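Local coordinates for NAD-dependent dehydrogenase (Rhizobium meliloti, PDB 4Z0P), which catalyses the NADPH-dependent reduction of glyoxylate and hydroxypyruvate, as a member of the D-isomer specific 2-hydroxyacid dehydrogenase family, at the interface of chains A and B. Residues are numbered along the deposited sequence; one frame, centred on the assembly and turned at random. Chains: chain A/B, NAD-dependent dehydrogenase.

The interface of chains A and B. Residues chain A 121, 132-135; chain B 15, 18, 284, 287.
In this two-fold symmetric pairing of D-2-hydroxyacid dehydrogenase subunits, probably the dimer typical of the family, a loop of chain A, residues 132-135, lies against the start of helix 16-23 and the loop around B:Val284 in chain B. B:Ile15, just ahead of that helix, buries 59 Å², its CG1 branch anti to the carbonyl carbon (chi1 -68°) so that the longer arm delivers CD1 to A:Ser134, 3.6 Å from the hydroxyl OG, and gives the backbone there an apolar cap. A:Ser134 is small enough to sit close, and its OG donates a hydrogen bond of 2.7 Å to the carboxylate OE2 of B:Glu18, which accepts through its anti lone pair at the end of an extended chain. A water oxygen 2.8 Å from B:Glu18 OE2 also meets the backbone N of A:Gln135, and a second water links this one to A:Leu133 O and B:Ser287 OG. Beta-branched B:Val284 (chi1 -72°) serves two partners: CG1, anti to the carbonyl carbon, passes alongside the oppositely running A:Asp132 side chain, 3.3 Å from OD1, a contact without a hydrogen bond, while CG2, in the crowded position, meets A:Tyr121 tip to tip, 3.8 Å from CZ. A:Tyr121 OH accepts a hydrogen bond from A:Leu133 N (3.0 Å), tying helix 118-126 to the loop, and A:Leu133 CD1 lies over one ring face toward its rim. An alanine at A:Tyr121 would remove ring and hydroxyl, and would probably loosen the loop and deprive B:Val284 of packing.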
# COMPACT_ATOMS: atom_id res chain seq x y z
N TYR A 121 -15.31 1.41 2.75
CA TYR A 121 -15.20 0.95 4.12
C TYR A 121 -15.16 2.11 5.11
O TYR A 121 -15.71 2.00 6.20
CB TYR A 121 -14.01 0.01 4.30
CG TYR A 121 -14.25 -1.37 3.76
CD1 TYR A 121 -15.25 -2.19 4.27
CD2 TYR A 121 -13.44 -1.89 2.76
CE1 TYR A 121 -15.46 -3.49 3.80
CE2 TYR A 121 -13.67 -3.17 2.26
CZ TYR A 121 -14.65 -3.97 2.80
OH TYR A 121 -14.84 -5.25 2.33
N ASP A 132 -19.13 -6.54 5.11
CA ASP A 132 -18.09 -7.08 4.22
C ASP A 132 -18.51 -6.88 2.78
O ASP A 132 -19.66 -7.15 2.44
CB ASP A 132 -17.89 -8.57 4.48
CG ASP A 132 -17.38 -8.85 5.88
OD1 ASP A 132 -17.05 -7.86 6.56
OD2 ASP A 132 -17.30 -10.02 6.30
N LEU A 133 -17.59 -6.43 1.93
CA LEU A 133 -17.86 -6.23 0.52
C LEU A 133 -17.14 -7.29 -0.30
O LEU A 133 -16.04 -7.72 0.05
CB LEU A 133 -17.35 -4.86 0.07
CG LEU A 133 -17.91 -3.69 0.90
CD1 LEU A 133 -17.22 -2.41 0.47
CD2 LEU A 133 -19.42 -3.61 0.75
N SER A 134 -17.74 -7.66 -1.41
CA SER A 134 -17.07 -8.56 -2.34
C SER A 134 -15.78 -7.88 -2.80
O SER A 134 -15.76 -6.69 -3.10
CB SER A 134 -17.97 -8.93 -3.52
OG SER A 134 -18.86 -9.96 -3.14
N GLN A 135 -14.69 -8.66 -2.87
CA GLN A 135 -13.36 -8.07 -3.00
C GLN A 135 -12.47 -8.78 -4.02
O GLN A 135 -12.12 -9.95 -3.85
CB GLN A 135 -12.70 -8.12 -1.61
CG GLN A 135 -11.29 -7.56 -1.56
CD GLN A 135 -11.26 -6.09 -1.91
OE1 GLN A 135 -11.84 -5.28 -1.20
NE2 GLN A 135 -10.64 -5.75 -3.03
N ILE B 15 -20.23 -14.43 1.73
CA ILE B 15 -21.18 -13.71 0.86
C ILE B 15 -21.90 -14.74 -0.03
O ILE B 15 -21.24 -15.50 -0.76
CB ILE B 15 -20.46 -12.62 0.04
CG1 ILE B 15 -19.98 -11.50 0.97
CG2 ILE B 15 -21.38 -12.03 -1.02
CD1 ILE B 15 -18.92 -10.59 0.39
N GLU B 18 -21.17 -15.30 -3.77
CA GLU B 18 -19.85 -15.89 -4.06
C GLU B 18 -19.86 -17.41 -3.94
O GLU B 18 -19.26 -18.11 -4.77
CB GLU B 18 -18.77 -15.31 -3.13
CG GLU B 18 -18.55 -13.83 -3.37
CD GLU B 18 -17.34 -13.28 -2.63
OE1 GLU B 18 -16.50 -14.07 -2.15
OE2 GLU B 18 -17.23 -12.05 -2.57
N VAL B 284 -12.09 -8.42 6.91
CA VAL B 284 -11.92 -8.60 5.47
C VAL B 284 -10.45 -8.53 5.02
O VAL B 284 -10.15 -8.33 3.83
CB VAL B 284 -12.76 -7.56 4.68
CG1 VAL B 284 -14.25 -7.88 4.78
CG2 VAL B 284 -12.48 -6.12 5.13
N SER B 287 -10.05 -12.26 2.36
CA SER B 287 -11.29 -13.01 2.07
C SER B 287 -10.93 -14.36 1.47
O SER B 287 -9.94 -14.48 0.76
CB SER B 287 -12.15 -12.22 1.08
OG SER B 287 -12.65 -11.06 1.74
O HOH W 1 -14.77 -11.30 -1.44
O HOH W 2 -14.85 -10.03 1.03